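Local coordinates for protein SM80.1 Vicilin (Solanum melongena, PDB 5VF5) that probably serves as a 7S seed storage globulin, a two-cupin vicilin whose C-terminal cupin binds a copper ion, at residues A[13-18]-A[312-317]; A[273-278]-A[335-340]. All coordinates share one frame; numbering follows the deposited sequence.

Contact 1 of 2, residues A[13-18]-A[312-317]; sequences LFKSQR and NLNVGD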
loop_
_atom_site.group_PDB
_atom_site.type_symbol
_atom_site.label_atom_id
_atom_site.label_comp_id
_atom_site.label_asym_id
_atom_site.label_seq_id
_atom_site.Cartn_x
_atom_site.Cartn_y
_atom_site.Cartn_z
ATOM N N LEU A 13 -10.022 -10.190 3.922
ATOM C CA LEU A 13 -8.932 -10.137 4.872
ATOM C C LEU A 13 -7.777 -10.973 4.372
ATOM O O LEU A 13 -7.972 -12.154 4.025
ATOM C CB LEU A 13 -9.419 -10.698 6.200
ATOM C CG LEU A 13 -8.378 -10.865 7.297
ATOM C CD1 LEU A 13 -7.835 -9.514 7.707
ATOM C CD2 LEU A 13 -9.010 -11.544 8.501
ATOM N N PHE A 14 -6.578 -10.395 4.369
ATOM C CA PHE A 14 -5.361 -11.076 3.910
ATOM C C PHE A 14 -4.351 -10.916 5.016
ATOM O O PHE A 14 -3.725 -9.866 5.188
ATOM C CB PHE A 14 -4.834 -10.491 2.609
ATOM C CG PHE A 14 -5.762 -10.664 1.430
ATOM C CD1 PHE A 14 -6.859 -9.876 1.266
ATOM C CD2 PHE A 14 -5.537 -11.676 0.491
ATOM C CE1 PHE A 14 -7.748 -10.070 0.207
ATOM C CE2 PHE A 14 -6.389 -11.845 -0.592
ATOM C CZ PHE A 14 -7.517 -11.058 -0.725
ATOM N N LYS A 15 -4.209 -11.945 5.826
ATOM C CA LYS A 15 -3.266 -11.909 6.913
ATOM C C LYS A 15 -1.809 -11.769 6.400
ATOM O O LYS A 15 -1.472 -12.230 5.300
ATOM C CB LYS A 15 -3.430 -13.147 7.781
ATOM C CG LYS A 15 -4.776 -13.185 8.500
ATOM C CD LYS A 15 -4.898 -12.168 9.610
ATOM C CE LYS A 15 -3.900 -12.478 10.687
ATOM N NZ LYS A 15 -3.956 -11.487 11.792
ATOM N N SER A 16 -0.953 -11.192 7.247
ATOM C CA SER A 16 0.419 -10.937 6.862
ATOM C C SER A 16 1.156 -12.185 6.359
ATOM O O SER A 16 1.982 -12.100 5.430
ATOM C CB SER A 16 1.184 -10.250 7.970
ATOM O OG SER A 16 1.379 -11.154 9.035
ATOM N N GLN A 17 0.834 -13.337 6.933
ATOM C CA GLN A 17 1.495 -14.585 6.552
ATOM C C GLN A 17 1.217 -14.990 5.115
ATOM O O GLN A 17 1.916 -15.839 4.577
ATOM C CB GLN A 17 1.097 -15.698 7.516
ATOM C CG GLN A 17 1.757 -15.540 8.882
ATOM N N ARG A 18 0.166 -14.404 4.508
ATOM C CA ARG A 18 -0.141 -14.708 3.109
ATOM C C ARG A 18 0.778 -14.049 2.120
ATOM O O ARG A 18 0.808 -14.453 0.962
ATOM C CB ARG A 18 -1.605 -14.434 2.803
ATOM C CG ARG A 18 -2.448 -15.486 3.528
ATOM C CD ARG A 18 -3.898 -15.400 3.269
ATOM N NE ARG A 18 -4.321 -15.511 1.881
ATOM C CZ ARG A 18 -5.502 -15.069 1.461
ATOM N NH1 ARG A 18 -6.353 -14.561 2.345
ATOM N NH2 ARG A 18 -5.844 -15.151 0.175
ATOM N N ASN A 312 -10.074 -8.867 13.282
ATOM C CA ASN A 312 -9.021 -8.122 13.901
ATOM C C ASN A 312 -7.886 -7.989 12.930
ATOM O O ASN A 312 -7.640 -8.877 12.105
ATOM C CB ASN A 312 -8.642 -8.808 15.233
ATOM C CG ASN A 312 -9.775 -8.611 16.270
ATOM O OD1 ASN A 312 -10.761 -9.359 16.277
ATOM N ND2 ASN A 312 -9.726 -7.500 16.996
ATOM N N LEU A 313 -7.266 -6.818 12.974
ATOM C CA LEU A 313 -6.136 -6.494 12.154
ATOM C C LEU A 313 -4.885 -6.199 12.963
ATOM O O LEU A 313 -4.932 -5.434 13.935
ATOM C CB LEU A 313 -6.466 -5.267 11.278
ATOM C CG LEU A 313 -7.490 -5.485 10.199
ATOM C CD1 LEU A 313 -7.959 -4.152 9.657
ATOM C CD2 LEU A 313 -6.895 -6.364 9.095
ATOM N N ASN A 314 -3.774 -6.768 12.512
ATOM C CA ASN A 314 -2.475 -6.613 13.127
ATOM C C ASN A 314 -1.494 -6.076 12.099
ATOM O O ASN A 314 -1.755 -6.086 10.878
ATOM C CB ASN A 314 -1.920 -7.993 13.550
ATOM C CG ASN A 314 -2.890 -8.803 14.318
ATOM O OD1 ASN A 314 -3.045 -10.021 14.056
ATOM N ND2 ASN A 314 -3.537 -8.184 15.282
ATOM N N VAL A 315 -0.337 -5.663 12.589
ATOM C CA VAL A 315 0.703 -5.123 11.725
ATOM C C VAL A 315 1.008 -6.080 10.558
ATOM O O VAL A 315 1.208 -7.268 10.757
ATOM C CB VAL A 315 1.970 -4.768 12.513
ATOM C CG1 VAL A 315 3.126 -4.455 11.568
ATOM C CG2 VAL A 315 1.717 -3.600 13.435
ATOM N N GLY A 316 0.987 -5.530 9.342
ATOM C CA GLY A 316 1.294 -6.273 8.117
ATOM C C GLY A 316 0.089 -6.955 7.464
ATOM O O GLY A 316 0.192 -7.446 6.344
ATOM N N ASP A 317 -1.050 -6.976 8.153
ATOM C CA ASP A 317 -2.269 -7.518 7.589
ATOM C C ASP A 317 -2.860 -6.537 6.593
ATOM O O ASP A 317 -2.673 -5.308 6.721
ATOM C CB ASP A 317 -3.334 -7.743 8.662
ATOM C CG ASP A 317 -3.007 -8.870 9.633
ATOM O OD1 ASP A 317 -2.104 -9.701 9.378
ATOM O OD2 ASP A 317 -3.713 -8.882 10.673
HETATM O O HOH W 1 -6.604 -11.268 12.803
HETATM O O HOH W 2 0.048 -9.905 10.990
#
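Lys15 and Asp317 lie side by side and point the same way, joined by a salt bridge of 2.8 Å from Lys15 NZ to Asp317 OD2. The ammonium group meets the syn side of that oxygen, 24° out of the carboxylate plane. Bends at chi2 (-71°) and again at chi3 keep the lysine chain alongside the carboxylate, with Lys15 CE 3.6 Å from both Asp317 OD1 and OD2. Asp317 OD2 is gripped from its other face by the backbone N of Asn314, while OD1 takes the backbone N-H of Ser16 on its anti side at 2.8 Å. A short acidic side chain suits this place, since its two oxygens can serve two backbone N-H groups and a lysine at once.

Asn314 to Asp317 form a type II beta turn at the end of strand 307-313, leading into strand 318-321 of the C-terminal cupin barrel. Gly316 holds the position of positive phi (89°), and Ser16 CB comes within 3.4 Å of its carbonyl O. The N-terminal segment joins the barrel at an edge: Phe14 pairs by backbone with Val318, and its side chain packs on Val318 and Val320.

Two waters add to the polar seam. One accepts from Lys15 NZ and donates to Asn312 O; the other donates to both Val315 O and Asp317 OD1 and, in one of the two modelled conformers of Ser16, accepts from its OG.

Between the two segments, the apolar side-chain contact is that of Leu13 and Leu313, buried leucines whose side chains slide past each other in opposite directions, with Leu13 CD1 3.6 Å from Leu313 CD2.

Contact 2 of 2, residues A[273-278]-A[335-340]; sequences GNARFE and SNFRVV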
loop_
_atom_site.group_PDB
_atom_site.type_symbol
_atom_site.label_atom_id
_atom_site.label_comp_id
_atom_site.label_asym_id
_atom_site.label_seq_id
_atom_site.Cartn_x
_atom_site.Cartn_y
_atom_site.Cartn_z
ATOM N N GLY A 273 0.077 -0.944 15.401
ATOM C CA GLY A 273 -1.057 -1.207 16.248
ATOM C C GLY A 273 -1.990 -2.302 15.804
ATOM O O GLY A 273 -1.644 -3.134 14.942
ATOM N N ASN A 274 -3.170 -2.290 16.421
ATOM C CA ASN A 274 -4.191 -3.310 16.250
ATOM C C ASN A 274 -5.550 -2.650 16.223
ATOM O O ASN A 274 -5.789 -1.606 16.870
ATOM C CB ASN A 274 -4.182 -4.228 17.473
ATOM C CG ASN A 274 -2.990 -5.104 17.528
ATOM O OD1 ASN A 274 -2.744 -5.867 16.617
ATOM N ND2 ASN A 274 -2.193 -4.949 18.564
ATOM N N ALA A 275 -6.462 -3.253 15.480
ATOM C CA ALA A 275 -7.837 -2.815 15.480
ATOM C C ALA A 275 -8.820 -3.943 15.260
ATOM O O ALA A 275 -8.498 -4.974 14.661
ATOM C CB ALA A 275 -8.045 -1.702 14.432
ATOM N N ARG A 276 -10.028 -3.710 15.723
ATOM C CA ARG A 276 -11.225 -4.500 15.413
ATOM C C ARG A 276 -11.879 -3.773 14.242
ATOM O O ARG A 276 -11.956 -2.557 14.264
ATOM C CB ARG A 276 -12.123 -4.500 16.696
ATOM C CG ARG A 276 -13.620 -4.722 16.673
ATOM C CD ARG A 276 -14.213 -4.508 18.099
ATOM N NE ARG A 276 -15.650 -4.791 18.153
ATOM C CZ ARG A 276 -16.529 -4.250 19.011
ATOM N NH1 ARG A 276 -16.132 -3.377 19.925
ATOM N NH2 ARG A 276 -17.829 -4.581 18.958
ATOM N N PHE A 277 -12.308 -4.487 13.210
ATOM C CA PHE A 277 -13.108 -3.909 12.164
ATOM C C PHE A 277 -14.464 -4.541 12.076
ATOM O O PHE A 277 -14.614 -5.742 12.364
ATOM C CB PHE A 277 -12.395 -3.945 10.816
ATOM C CG PHE A 277 -12.257 -5.318 10.213
ATOM C CD1 PHE A 277 -13.249 -5.798 9.365
ATOM C CD2 PHE A 277 -11.142 -6.105 10.448
ATOM C CE1 PHE A 277 -13.131 -7.050 8.770
ATOM C CE2 PHE A 277 -11.030 -7.366 9.883
ATOM C CZ PHE A 277 -12.042 -7.840 9.058
ATOM N N GLU A 278 -15.442 -3.799 11.600
ATOM C CA GLU A 278 -16.757 -4.336 11.250
ATOM C C GLU A 278 -17.155 -3.703 9.929
ATOM O O GLU A 278 -17.038 -2.476 9.777
ATOM C CB GLU A 278 -17.818 -4.019 12.285
ATOM C CG GLU A 278 -17.506 -4.593 13.646
ATOM C CD GLU A 278 -18.692 -4.583 14.598
ATOM O OE1 GLU A 278 -19.696 -3.860 14.316
ATOM O OE2 GLU A 278 -18.617 -5.322 15.642
ATOM N N SER A 335 -1.863 1.162 21.765
ATOM C CA SER A 335 -1.146 1.797 20.670
ATOM C C SER A 335 -2.174 2.540 19.826
ATOM O O SER A 335 -3.374 2.195 19.805
ATOM C CB SER A 335 -0.436 0.693 19.808
ATOM O OG SER A 335 0.279 1.193 18.695
ATOM N N ASN A 336 -1.704 3.595 19.176
ATOM C CA ASN A 336 -2.433 4.093 18.024
ATOM C C ASN A 336 -2.484 2.960 16.972
ATOM O O ASN A 336 -1.688 2.000 17.003
ATOM C CB ASN A 336 -1.727 5.277 17.429
ATOM C CG ASN A 336 -0.386 4.891 16.884
ATOM O OD1 ASN A 336 0.452 4.353 17.626
ATOM N ND2 ASN A 336 -0.182 5.097 15.611
ATOM N N PHE A 337 -3.452 3.066 16.063
ATOM C CA PHE A 337 -3.622 2.153 14.949
ATOM C C PHE A 337 -3.410 2.969 13.681
ATOM O O PHE A 337 -4.166 3.912 13.417
ATOM C CB PHE A 337 -5.007 1.559 14.961
ATOM C CG PHE A 337 -5.367 0.723 13.752
ATOM C CD1 PHE A 337 -4.780 -0.525 13.555
ATOM C CD2 PHE A 337 -6.358 1.150 12.828
ATOM C CE1 PHE A 337 -5.128 -1.323 12.487
ATOM C CE2 PHE A 337 -6.693 0.334 11.772
ATOM C CZ PHE A 337 -6.099 -0.910 11.612
ATOM N N ARG A 338 -2.359 2.640 12.950
ATOM C CA ARG A 338 -1.991 3.364 11.736
ATOM C C ARG A 338 -1.950 2.460 10.519
ATOM O O ARG A 338 -1.405 1.363 10.539
ATOM C CB ARG A 338 -0.603 3.980 11.893
ATOM C CG ARG A 338 -0.301 5.066 10.867
ATOM C CD ARG A 338 1.061 5.741 11.083
ATOM N NE ARG A 338 1.281 6.203 12.468
ATOM C CZ ARG A 338 0.994 7.424 12.939
ATOM N NH1 ARG A 338 0.437 8.371 12.168
ATOM N NH2 ARG A 338 1.269 7.712 14.215
ATOM N N VAL A 339 -2.580 2.961 9.456
ATOM C CA VAL A 339 -2.689 2.197 8.184
ATOM C C VAL A 339 -2.299 3.064 7.013
ATOM O O VAL A 339 -2.444 4.317 7.060
ATOM C CB VAL A 339 -4.112 1.608 7.933
ATOM C CG1 VAL A 339 -4.531 0.764 9.107
ATOM C CG2 VAL A 339 -5.132 2.699 7.671
ATOM N N VAL A 340 -1.867 2.422 5.943
ATOM C CA VAL A 340 -1.731 3.035 4.647
ATOM C C VAL A 340 -2.707 2.320 3.763
ATOM O O VAL A 340 -2.771 1.089 3.765
ATOM C CB VAL A 340 -0.329 2.843 4.057
ATOM C CG1 VAL A 340 -0.249 3.406 2.635
ATOM C CG2 VAL A 340 0.650 3.492 4.971
HETATM O O HOH W 3 -3.689 -0.416 18.766
#
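Ala275 sets its methyl group squarely over the ring of Phe337. Its CB stands 3.3 Å from the ring centroid and 4° off the ring normal, a CH-pi contact in which the six ring carbons are nearly equidistant from the methyl carbon. The CG of Phe337 is anti to its backbone N (chi1 173°), and one face of the ring lies against Ala275 CB. A methyl is small enough to let the backbone come down close to the ring: the carbonyl carbon of Asn274 approaches CD1 of Phe337 obliquely at 3.5 Å, and the carbonyl carbon of Gly273 lies at the ring edge. Elsewhere Phe337 packs on Val270, Ile250 and Ala331, completing a buried apolar setting.

The backbones come closest at Gly273, whose CA makes a C-H...O contact of 3.4 Å with Asn336 O. Glycine suits this place on two counts: its phi is positive (81°), and a beta carbon there would point toward the other segment and clash with Asn336 O.

The same carbonyl is also engaged from its own segment. Ser335 OG, anti to its backbone N, donates to Asn336 O at 2.7 Å, in the carbonyl plane and on a lone pair. A water bridges the segments farther out: it accepts from Asn274 N and lies 2.8 Å from Ser335 O, to which it can donate. In the conformer described, Asn336 ND2 hydrogen-bonds to Asn249 OD1 and Glu272 OE1.

Strand 275-281 belongs to one sheet and strand 337-344 to the other, so the aromatic ring and the methyl meet where the two sheets pack together, as is characteristic of the apolar interior of a cupin beta-barrel, here the C-terminal one of a bicupin vicilin.

From the N terminus, the chain first lays down 13-18, which waits through the whole N-terminal cupin until 312-317 closes a very long loop of 293 intervening residues in contact 1. Before that happens the chain passes 273-278, and only after it does 335-340 close the much shorter loop of contact 2, so the two cross. Contact 1 brings the N-terminal segment to the C-terminal cupin; contact 2 joins two sheets within that cupin. They meet where strands 275-281 and 307-313 run antiparallel as neighbours: the backbones of Leu313 and Ala275 pair, and Asn314 ND2 probably hydrogen-bonds Asn274 OD1, 2.8 Å away.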